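Local atomic coordinates of TetR-family transcriptional regulator (Pectobacterium atrosepticum, PDB entry 2HYT), a protein that probably acts as a DNA-binding transcription factor of the TetR family, recognising regulatory DNA through an N-terminal helix-turn-helix domain. Residues 108-113 and 167-172; 65-70 and 103-108; 84-89 and 143-148; 127-132 and 149-154. One frame throughout, in Å; residues are numbered along the deposited sequence. Where two conformers were deposited one is given.

Contact 1. Residues 108-113 and 167-172. With EDO (1,2-ethanediol), chain C.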
# COMPACT_ATOMS: atom_id res chain seq x y z
N ILE A 108 -6.30 5.09 -14.37
CA ILE A 108 -6.95 5.96 -13.38
C ILE A 108 -6.60 5.59 -11.93
O ILE A 108 -6.27 6.45 -11.12
CB ILE A 108 -8.47 5.96 -13.55
CG1 ILE A 108 -8.84 6.53 -14.93
CG2 ILE A 108 -9.13 6.77 -12.40
CD1 ILE A 108 -8.42 7.97 -15.12
N VAL A 109 -6.66 4.30 -11.60
CA VAL A 109 -6.44 3.83 -10.23
C VAL A 109 -4.95 3.61 -9.97
O VAL A 109 -4.41 4.13 -9.03
CB VAL A 109 -7.24 2.54 -9.94
CG1 VAL A 109 -6.91 1.94 -8.55
CG2 VAL A 109 -8.74 2.77 -10.11
N LEU A 110 -4.27 2.83 -10.82
CA LEU A 110 -2.93 2.37 -10.47
C LEU A 110 -1.80 3.29 -10.86
O LEU A 110 -0.65 3.09 -10.42
CB LEU A 110 -2.72 0.95 -11.03
CG LEU A 110 -3.68 -0.13 -10.53
CD1 LEU A 110 -3.47 -1.40 -11.36
CD2 LEU A 110 -3.47 -0.44 -9.04
N ARG A 111 -2.11 4.31 -11.67
CA ARG A 111 -1.13 5.33 -12.07
C ARG A 111 -1.57 6.71 -11.51
O ARG A 111 -0.89 7.34 -10.69
CB ARG A 111 -0.96 5.31 -13.58
CG ARG A 111 -0.24 4.04 -14.05
CD ARG A 111 -0.04 4.07 -15.52
NE ARG A 111 0.53 2.82 -16.01
CZ ARG A 111 0.59 2.47 -17.29
NH1 ARG A 111 0.18 3.30 -18.24
NH2 ARG A 111 1.09 1.29 -17.62
N ASP A 112 -2.74 7.18 -11.94
CA ASP A 112 -3.16 8.54 -11.62
C ASP A 112 -3.48 8.70 -10.14
O ASP A 112 -2.94 9.58 -9.48
CB ASP A 112 -4.37 8.94 -12.47
CG ASP A 112 -4.06 8.97 -13.94
OD1 ASP A 112 -2.98 9.43 -14.34
OD2 ASP A 112 -4.93 8.56 -14.71
N ALA A 113 -4.41 7.91 -9.61
CA ALA A 113 -4.75 8.01 -8.19
C ALA A 113 -3.54 7.71 -7.32
O ALA A 113 -3.39 8.30 -6.24
CB ALA A 113 -5.90 7.06 -7.79
N TRP A 167 2.78 -2.90 -9.31
CA TRP A 167 3.99 -3.39 -9.97
C TRP A 167 3.63 -3.75 -11.40
O TRP A 167 4.29 -3.32 -12.37
CB TRP A 167 4.57 -4.57 -9.20
CG TRP A 167 5.76 -5.15 -9.82
CD1 TRP A 167 7.01 -4.60 -9.90
CD2 TRP A 167 5.83 -6.40 -10.52
NE1 TRP A 167 7.86 -5.44 -10.56
CE2 TRP A 167 7.16 -6.55 -10.96
CE3 TRP A 167 4.92 -7.43 -10.78
CZ2 TRP A 167 7.58 -7.65 -11.67
CZ3 TRP A 167 5.35 -8.53 -11.49
CH2 TRP A 167 6.65 -8.61 -11.95
N ILE A 168 2.54 -4.47 -11.59
CA ILE A 168 2.15 -4.85 -12.96
C ILE A 168 1.89 -3.60 -13.79
O ILE A 168 2.27 -3.53 -14.97
CB ILE A 168 0.91 -5.76 -12.94
CG1 ILE A 168 1.26 -7.12 -12.35
CG2 ILE A 168 0.31 -5.91 -14.32
CD1 ILE A 168 0.08 -7.96 -11.84
N ALA A 169 1.26 -2.60 -13.19
CA ALA A 169 0.88 -1.36 -13.88
C ALA A 169 2.08 -0.44 -14.16
O ALA A 169 1.95 0.47 -14.96
CB ALA A 169 -0.25 -0.64 -13.11
N GLU A 170 3.23 -0.69 -13.51
CA GLU A 170 4.52 0.04 -13.72
C GLU A 170 5.28 -0.45 -14.95
O GLU A 170 6.16 0.26 -15.47
CB GLU A 170 5.48 -0.19 -12.55
CG GLU A 170 5.23 0.65 -11.34
CD GLU A 170 6.00 0.20 -10.10
OE1 GLU A 170 6.73 -0.82 -10.10
OE2 GLU A 170 5.87 0.88 -9.09
N GLY A 171 5.03 -1.70 -15.35
CA GLY A 171 5.75 -2.28 -16.47
C GLY A 171 5.41 -1.60 -17.80
O GLY A 171 4.30 -1.08 -18.02
N GLU A 172 6.40 -1.57 -18.68
CA GLU A 172 6.13 -1.38 -20.10
C GLU A 172 5.50 -2.70 -20.60
O GLU A 172 4.66 -2.70 -21.50
CB GLU A 172 7.42 -1.06 -20.86
C1 EDO C . 6.78 -2.46 -6.63
O1 EDO C . 7.71 -2.10 -7.66
C2 EDO C . 5.55 -1.59 -6.84
O2 EDO C . 5.90 -0.21 -6.77
O HOH W 1 1.55 -2.00 -17.19
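Leu110 and Ala169 mark the closest backbone approach, their CA atoms 6.3 Å apart, where helix 103-117 passes the C-terminal end of helix 150-170. The first helix is widened here by a pi-type turn, with Ala113 N bonded to Ile108 O at 2.8 Å. Between the backbones the apolar part is small: Ala169 CB points at the neighbouring helix and meets Leu110 CB at 3.6 Å, with Leu110 CD1 touching the same methyl.

Arg111 supplies the polar part. Its chain is extended from CG to NE (chi2 -178°), which carries the guanidinium across to the helix end. NE and NH2 both donate to Ala169 O, each at 2.9 Å, a side-on grip on a single atom. The oxygen lies near the guanidinium plane, whereas the two nitrogens reach it from opposite faces of the carbonyl plane. Partial negative charge at this helix terminus would suit the cation. A water extends the link, donating to Ile168 O at 2.8 Å and to Gly171 O at 3.0 Å; its bond from Arg111 NH2 is weak.

In the TetR fold the last two long helices typically build the dimer interface, and residues on the far side of this helix end agree with that. Trp167 NE1 bonds Gln151 of the second subunit, while Glu170 OE2 forms salt bridges with Arg114 and with Arg126 of the second subunit. Beside them an ethanediol, probably from the crystallisation liquor, donates from O2 to Glu170 OE2 at 2.6 Å and from O1 to Glu170 OE1.

Contact 2. Residues 65-70 and 103-108. With EDO (1,2-ethanediol), chain D.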
# COMPACT_ATOMS: atom_id res chain seq x y z
N GLU A 65 -13.77 6.26 -6.34
CA GLU A 65 -14.81 5.67 -5.51
C GLU A 65 -15.77 4.80 -6.34
O GLU A 65 -16.12 3.69 -5.92
CB GLU A 65 -15.55 6.75 -4.74
CG GLU A 65 -16.73 6.24 -3.94
CD GLU A 65 -17.46 7.34 -3.19
OE1 GLU A 65 -17.63 8.46 -3.74
OE2 GLU A 65 -17.91 7.06 -2.06
N GLN A 66 -16.20 5.30 -7.51
CA GLN A 66 -17.11 4.54 -8.36
C GLN A 66 -16.44 3.30 -8.91
O GLN A 66 -17.01 2.22 -8.90
CB GLN A 66 -17.56 5.34 -9.56
CG GLN A 66 -18.76 6.19 -9.38
CD GLN A 66 -19.32 6.58 -10.73
OE1 GLN A 66 -18.60 6.65 -11.73
NE2 GLN A 66 -20.62 6.80 -10.78
N ILE A 67 -15.24 3.48 -9.42
CA ILE A 67 -14.47 2.36 -9.92
C ILE A 67 -14.26 1.30 -8.83
O ILE A 67 -14.45 0.11 -9.10
CB ILE A 67 -13.11 2.80 -10.49
CG1 ILE A 67 -13.32 3.69 -11.72
CG2 ILE A 67 -12.29 1.60 -10.89
CD1 ILE A 67 -12.01 4.34 -12.29
N ASP A 68 -13.92 1.71 -7.63
CA ASP A 68 -13.71 0.80 -6.50
C ASP A 68 -14.95 -0.05 -6.25
O ASP A 68 -14.86 -1.27 -6.04
CB ASP A 68 -13.41 1.59 -5.23
CG ASP A 68 -11.96 2.10 -5.16
OD1 ASP A 68 -11.13 1.76 -6.02
OD2 ASP A 68 -11.69 2.87 -4.22
N ALA A 69 -16.11 0.61 -6.24
CA ALA A 69 -17.38 -0.08 -6.02
C ALA A 69 -17.65 -1.13 -7.07
O ALA A 69 -18.11 -2.23 -6.76
CB ALA A 69 -18.55 0.92 -5.90
N GLU A 70 -17.36 -0.79 -8.32
CA GLU A 70 -17.49 -1.72 -9.43
C GLU A 70 -16.55 -2.90 -9.29
O GLU A 70 -16.95 -4.03 -9.53
CB GLU A 70 -17.25 -0.99 -10.74
CG GLU A 70 -18.42 0.01 -11.01
CD GLU A 70 -18.22 0.89 -12.22
OE1 GLU A 70 -17.33 0.61 -13.04
OE2 GLU A 70 -18.94 1.92 -12.33
N PRO A 103 -7.51 -1.00 -19.18
CA PRO A 103 -7.05 0.40 -19.29
C PRO A 103 -7.54 1.39 -18.23
O PRO A 103 -6.75 2.22 -17.77
CB PRO A 103 -7.50 0.81 -20.72
CG PRO A 103 -7.55 -0.43 -21.43
CD PRO A 103 -7.97 -1.52 -20.47
N GLU A 104 -8.81 1.35 -17.83
CA GLU A 104 -9.26 2.31 -16.85
C GLU A 104 -8.60 2.13 -15.47
O GLU A 104 -8.21 3.09 -14.83
CB GLU A 104 -10.78 2.26 -16.67
CG GLU A 104 -11.24 3.33 -15.73
CD GLU A 104 -12.72 3.53 -15.76
OE1 GLU A 104 -13.42 2.50 -15.67
OE2 GLU A 104 -13.17 4.70 -15.83
N ILE A 105 -8.56 0.89 -15.01
CA ILE A 105 -7.96 0.57 -13.72
C ILE A 105 -6.48 0.85 -13.77
O ILE A 105 -5.92 1.47 -12.86
CB ILE A 105 -8.32 -0.90 -13.34
CG1 ILE A 105 -9.84 -0.98 -13.12
CG2 ILE A 105 -7.54 -1.36 -12.09
CD1 ILE A 105 -10.36 -2.40 -12.89
N GLN A 106 -5.82 0.38 -14.81
CA GLN A 106 -4.41 0.58 -14.96
C GLN A 106 -4.05 2.04 -14.83
O GLN A 106 -3.07 2.41 -14.19
CB GLN A 106 -3.96 0.03 -16.31
CG GLN A 106 -2.52 0.18 -16.59
CD GLN A 106 -2.18 -0.30 -17.99
OE1 GLN A 106 -2.71 0.23 -18.98
NE2 GLN A 106 -1.39 -1.35 -18.08
N ARG A 107 -4.78 2.88 -15.55
CA ARG A 107 -4.42 4.28 -15.67
C ARG A 107 -4.97 5.09 -14.52
O ARG A 107 -4.20 5.64 -13.73
CB ARG A 107 -4.92 4.80 -16.99
CG ARG A 107 -4.04 4.29 -18.15
CD ARG A 107 -4.36 5.04 -19.44
NE ARG A 107 -5.64 4.63 -19.98
CZ ARG A 107 -6.32 5.26 -20.93
NH1 ARG A 107 -5.88 6.40 -21.46
NH2 ARG A 107 -7.48 4.75 -21.36
N ILE A 108 -6.30 5.09 -14.37
CA ILE A 108 -6.95 5.96 -13.38
C ILE A 108 -6.60 5.59 -11.93
O ILE A 108 -6.27 6.45 -11.12
CB ILE A 108 -8.47 5.96 -13.55
CG1 ILE A 108 -8.84 6.53 -14.93
CG2 ILE A 108 -9.13 6.77 -12.40
CD1 ILE A 108 -8.42 7.97 -15.12
C1 EDO D . -14.38 -1.10 -13.02
O1 EDO D . -14.84 -2.45 -13.17
C2 EDO D . -14.29 -0.52 -14.44
O2 EDO D . -12.99 -0.04 -14.72
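The carboxylate of Glu104 has Ile67 CD1 over one face, 3.6 Å from Glu104 CD and nearly straight above it. The two side chains come from opposite directions, and the methyl also rests on Glu104 CG. At Glu104 OE1 a hydroxyl of ethanediol, probably from the crystallisation liquor, donates from O2 at 2.7 Å. The Glu104 chain is extended, with CG anti to the backbone N (chi1 -176°), an arrangement that carries the acid across to Ile67.

Ile67 is the apolar wedge of the contact. Its CD1 also meets Ile108 CG2 at 3.8 Å, while its other branch, CG2, slides past Ile105 in the opposite direction, 4.2 Å from Ile105 CG1. The short helix segments run nearer antiparallel than parallel, at 134° with axes 11.5 Å apart, a distance filled by side chains from both helices.

The long helix 56-81 leads from the DNA-binding domain into the C-terminal core, as in other TetR-family proteins, and this contact packs it against helix 103-117 of that core. Helix 7-28 joins in through Arg22, which makes salt bridges to both Glu70 OE2 and Glu104 OE1. Glu70 OE1 and Glu104 OE1 are 5.1 Å apart, and the shared arginine probably offsets their like charges. The ethanediol touches both acids, its C1 at 3.4 Å from Glu70 OE1, and is also bonded to Arg74.

Contact 3. Residues 84-89 and 143-148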
# COMPACT_ATOMS: atom_id res chain seq x y z
N ASP A 84 -16.08 -24.49 -6.54
CA ASP A 84 -15.17 -24.91 -5.46
C ASP A 84 -14.68 -23.62 -4.77
O ASP A 84 -14.21 -22.75 -5.44
CB ASP A 84 -13.97 -25.65 -6.02
CG ASP A 84 -13.02 -26.07 -4.94
OD1 ASP A 84 -13.34 -27.01 -4.20
OD2 ASP A 84 -11.99 -25.42 -4.75
N ASP A 85 -14.81 -23.52 -3.46
CA ASP A 85 -14.56 -22.24 -2.83
C ASP A 85 -13.08 -21.86 -2.80
O ASP A 85 -12.74 -20.67 -2.90
CB ASP A 85 -15.20 -22.18 -1.47
CG ASP A 85 -16.74 -22.31 -1.55
OD1 ASP A 85 -17.31 -21.91 -2.59
OD2 ASP A 85 -17.34 -22.86 -0.63
N TRP A 86 -12.21 -22.86 -2.69
CA TRP A 86 -10.77 -22.56 -2.76
C TRP A 86 -10.40 -22.04 -4.15
O TRP A 86 -9.69 -21.02 -4.28
CB TRP A 86 -9.93 -23.79 -2.45
CG TRP A 86 -8.47 -23.52 -2.60
CD1 TRP A 86 -7.63 -24.11 -3.51
CD2 TRP A 86 -7.66 -22.60 -1.85
NE1 TRP A 86 -6.36 -23.60 -3.38
CE2 TRP A 86 -6.34 -22.69 -2.36
CE3 TRP A 86 -7.90 -21.75 -0.79
CZ2 TRP A 86 -5.28 -21.92 -1.85
CZ3 TRP A 86 -6.85 -20.99 -0.29
CH2 TRP A 86 -5.55 -21.11 -0.80
N GLU A 87 -10.91 -22.68 -5.19
CA GLU A 87 -10.62 -22.23 -6.56
C GLU A 87 -11.25 -20.86 -6.81
O GLU A 87 -10.68 -20.04 -7.50
CB GLU A 87 -11.08 -23.26 -7.59
CG GLU A 87 -10.38 -24.61 -7.47
CD GLU A 87 -8.88 -24.54 -7.71
OE1 GLU A 87 -8.43 -23.68 -8.49
OE2 GLU A 87 -8.16 -25.36 -7.13
N GLY A 88 -12.41 -20.60 -6.21
CA GLY A 88 -13.02 -19.31 -6.33
C GLY A 88 -12.17 -18.21 -5.68
O GLY A 88 -12.09 -17.07 -6.16
N PHE A 89 -11.54 -18.54 -4.56
CA PHE A 89 -10.65 -17.60 -3.87
C PHE A 89 -9.41 -17.34 -4.72
O PHE A 89 -9.02 -16.18 -4.89
CB PHE A 89 -10.28 -18.19 -2.49
CG PHE A 89 -9.04 -17.59 -1.89
CD1 PHE A 89 -9.09 -16.38 -1.28
CD2 PHE A 89 -7.83 -18.27 -1.92
CE1 PHE A 89 -7.95 -15.83 -0.70
CE2 PHE A 89 -6.70 -17.74 -1.34
CZ PHE A 89 -6.76 -16.49 -0.73
N GLY A 143 -12.65 -25.63 6.96
CA GLY A 143 -11.47 -26.47 7.13
C GLY A 143 -10.59 -26.51 5.90
O GLY A 143 -9.69 -27.37 5.81
N VAL A 144 -10.81 -25.59 4.97
CA VAL A 144 -9.99 -25.50 3.76
C VAL A 144 -8.69 -24.75 4.03
O VAL A 144 -7.60 -25.21 3.62
CB VAL A 144 -10.78 -24.84 2.58
CG1 VAL A 144 -9.90 -24.59 1.35
CG2 VAL A 144 -12.03 -25.71 2.21
N VAL A 145 -8.81 -23.60 4.70
CA VAL A 145 -7.69 -22.73 5.07
C VAL A 145 -7.34 -22.95 6.54
O VAL A 145 -8.22 -23.06 7.41
CB VAL A 145 -7.98 -21.26 4.74
CG1 VAL A 145 -6.97 -20.23 5.45
CG2 VAL A 145 -7.97 -21.07 3.22
N ALA A 146 -6.04 -23.06 6.80
CA ALA A 146 -5.55 -23.28 8.17
C ALA A 146 -5.96 -22.15 9.13
O ALA A 146 -6.16 -21.00 8.72
CB ALA A 146 -3.99 -23.44 8.17
N GLU A 147 -6.07 -22.48 10.41
CA GLU A 147 -6.52 -21.52 11.41
C GLU A 147 -5.60 -20.31 11.46
O GLU A 147 -4.36 -20.43 11.50
CB GLU A 147 -6.60 -22.19 12.78
CG GLU A 147 -7.80 -23.11 12.91
CD GLU A 147 -9.00 -22.42 13.50
OE1 GLU A 147 -9.20 -21.20 13.25
OE2 GLU A 147 -9.75 -23.10 14.23
N ALA A 148 -6.23 -19.13 11.46
CA ALA A 148 -5.57 -17.84 11.52
C ALA A 148 -6.64 -16.82 11.81
O ALA A 148 -7.83 -17.12 11.71
CB ALA A 148 -4.88 -17.54 10.23
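Trp86, in the first turn of helix 85-98, receives Val144 and Val145 from the connection between helices 122-141 and 150-170, at an end of the all-helical C-terminal core of this TetR-family protein. The connection starts at Gly143, which closes helix 122-141 in a Schellman motif. Its positive phi of 77° is a conformation that favours glycine.

Val144 comes next and points at the opposing helix. Its CG1, anti to the backbone N (chi1 174°), is the branch that touches, 3.9 Å from Trp86 CB and 4.1 Å from Trp86 CE3. This methyl therefore sits at the root of the indole, where the side chain leaves the helix, with the two side chains crossing obliquely. Leu193 and Arg197 of the C-terminal tail contact both Val144 and Trp86.

Val145 then uses its other kind of branch. CG2, anti to the carbonyl carbon, reaches CZ3 and CE3 of the six-membered ring, and the valine crosses the tryptophan at about a right angle. It is buried, with Leu139, Ile140 and Leu153 also against it. Beyond it the chain turns from Trp86 towards the dimer partner: Ala146 and Ala148 pack on Leu187 of the second subunit.

On the other side the start of helix 85-98 is held by its N-cap, Asp84, whose OD2 accepts from Glu87 N at 3.0 Å and also pairs with Arg197. The nearest approach to the indole is Val145 CG2 to Trp86 CZ3, at 3.7 Å.

Contact 4. Residues 127-132 and 149-154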
# COMPACT_ATOMS: atom_id res chain seq x y z
N HIS A 127 -12.15 -1.36 3.83
CA HIS A 127 -13.28 -1.97 3.15
C HIS A 127 -12.91 -3.25 2.34
O HIS A 127 -13.61 -4.26 2.39
CB HIS A 127 -13.91 -0.93 2.23
CG HIS A 127 -15.27 -1.31 1.75
ND1 HIS A 127 -15.51 -1.77 0.48
CD2 HIS A 127 -16.46 -1.30 2.39
CE1 HIS A 127 -16.80 -2.03 0.35
NE2 HIS A 127 -17.40 -1.75 1.49
N CYS A 128 -11.81 -3.19 1.61
CA CYS A 128 -11.35 -4.32 0.82
C CYS A 128 -10.98 -5.45 1.78
O CYS A 128 -11.23 -6.64 1.49
CB CYS A 128 -10.12 -3.93 -0.00
SG CYS A 128 -10.41 -2.80 -1.35
N VAL A 129 -10.33 -5.07 2.87
CA VAL A 129 -9.93 -6.09 3.84
C VAL A 129 -11.15 -6.78 4.45
O VAL A 129 -11.14 -8.00 4.62
CB VAL A 129 -9.01 -5.50 4.90
CG1 VAL A 129 -8.82 -6.43 6.09
CG2 VAL A 129 -7.65 -5.11 4.24
N GLU A 130 -12.19 -6.03 4.79
CA GLU A 130 -13.39 -6.62 5.36
C GLU A 130 -14.04 -7.62 4.39
O GLU A 130 -14.51 -8.67 4.82
CB GLU A 130 -14.36 -5.52 5.79
CG GLU A 130 -13.84 -4.80 7.01
CD GLU A 130 -14.51 -3.47 7.29
OE1 GLU A 130 -15.40 -3.06 6.50
OE2 GLU A 130 -14.13 -2.82 8.30
N SER A 131 -14.05 -7.30 3.11
CA SER A 131 -14.61 -8.20 2.09
C SER A 131 -13.79 -9.48 2.03
O SER A 131 -14.32 -10.58 2.07
CB SER A 131 -14.65 -7.54 0.74
OG SER A 131 -15.21 -8.41 -0.22
N MSE A 132 -12.48 -9.36 1.93
CA MSE A 132 -11.64 -10.55 1.90
C MSE A 132 -11.74 -11.34 3.21
O MSE A 132 -11.70 -12.57 3.20
CB MSE A 132 -10.19 -10.16 1.60
CG MSE A 132 -9.23 -11.31 1.66
SE MSE A 132 -9.62 -12.65 0.33
CE MSE A 132 -9.24 -11.70 -1.37
N ASP A 149 -6.24 -15.62 12.23
CA ASP A 149 -7.21 -14.56 12.40
C ASP A 149 -7.63 -14.10 11.01
O ASP A 149 -6.79 -13.67 10.22
CB ASP A 149 -6.65 -13.37 13.18
CG ASP A 149 -7.67 -12.29 13.35
OD1 ASP A 149 -8.70 -12.53 14.07
OD2 ASP A 149 -7.51 -11.23 12.74
N PRO A 150 -8.93 -14.17 10.70
CA PRO A 150 -9.36 -13.75 9.39
C PRO A 150 -8.96 -12.35 8.98
O PRO A 150 -8.56 -12.16 7.84
CB PRO A 150 -10.90 -13.92 9.46
CG PRO A 150 -11.14 -14.87 10.47
CD PRO A 150 -10.05 -14.69 11.49
N GLN A 151 -9.07 -11.37 9.89
CA GLN A 151 -8.77 -9.99 9.53
C GLN A 151 -7.27 -9.80 9.26
O GLN A 151 -6.88 -9.09 8.32
CB GLN A 151 -9.23 -9.00 10.58
CG GLN A 151 -9.32 -7.58 10.01
CD GLN A 151 -10.05 -6.66 10.93
OE1 GLN A 151 -9.45 -6.07 11.81
NE2 GLN A 151 -11.38 -6.55 10.77
N ALA A 152 -6.46 -10.39 10.11
CA ALA A 152 -5.00 -10.37 9.90
C ALA A 152 -4.59 -10.97 8.56
O ALA A 152 -3.85 -10.38 7.81
CB ALA A 152 -4.30 -11.13 11.03
N LEU A 153 -5.15 -12.13 8.24
CA LEU A 153 -4.81 -12.82 7.00
C LEU A 153 -5.32 -12.05 5.81
O LEU A 153 -4.62 -11.91 4.84
CB LEU A 153 -5.32 -14.23 7.03
CG LEU A 153 -4.99 -15.08 5.84
CD1 LEU A 153 -3.46 -15.04 5.51
CD2 LEU A 153 -5.43 -16.52 6.09
N ALA A 154 -6.51 -11.47 5.93
CA ALA A 154 -7.05 -10.65 4.84
C ALA A 154 -6.19 -9.43 4.59
O ALA A 154 -5.99 -9.06 3.45
CB ALA A 154 -8.51 -10.26 5.10
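Ala154, whose methyl fits against Val129 and Met132, donates from its own N to Pro150 O at 2.9 Å, in the first turn of helix 150-170. That turn starts at the N-cap Asp149: its OD2 accepts from Ala152 N at 3.0 Å, a fairly straight bond of 162° that meets the carboxylate on its anti side.

Across the contact everything is van der Waals packing. Ala154 CB points into helix 122-141 and comes within 3.5 Å of Val129 O. It also meets Val129 CG1 and, at 3.7 Å, Met132 CG. Small size at Ala154 allows a close approach, with CA atoms of Met132 and Ala154 only 5.5 Å apart. The two helices follow one another in the C-terminal core of the TetR fold, and their short segments make an angle of 120° with axes 8.5 Å apart.

Val129 CG1 also meets Gln151, 4.0 Å from its O and 4.1 Å from its CG. The amide of that residue serves other partners: NE2 bonds Gln133 OE1, and OE1 faces the second subunit, as the partner of its Trp167, placing this turn at the dimer interface. Met132, deposited as selenomethionine in two conformers, touches only with the base of its chain. In the conformer described, bends at chi2 (63°) and chi3 lead the selenium away from Ala154, towards the Phe89, Arg92 and Cys93 side of helix 85-98.

Contacts 2, 3 and 4 are buried, whereas contact 1 is partly open and the only one of the four with direct hydrogen bonds between its segments. Contacts 1 and 2 share helix 103-117 and Ile108, and Val109 packs on Ile67 between them; contact 2 faces the DNA-binding side, contact 1 the dimer helices. Contacts 1 and 4 hold the two ends of helix 150-170, their centres about 24 Å apart, and both adjoin the second subunit. Contacts 3 and 4 are neighbours, joined by Phe89 on Met132 and Val145 on Leu153. Both are apolar across their segments, but contact 3 pairs an indole with a loop, contact 4 two helices.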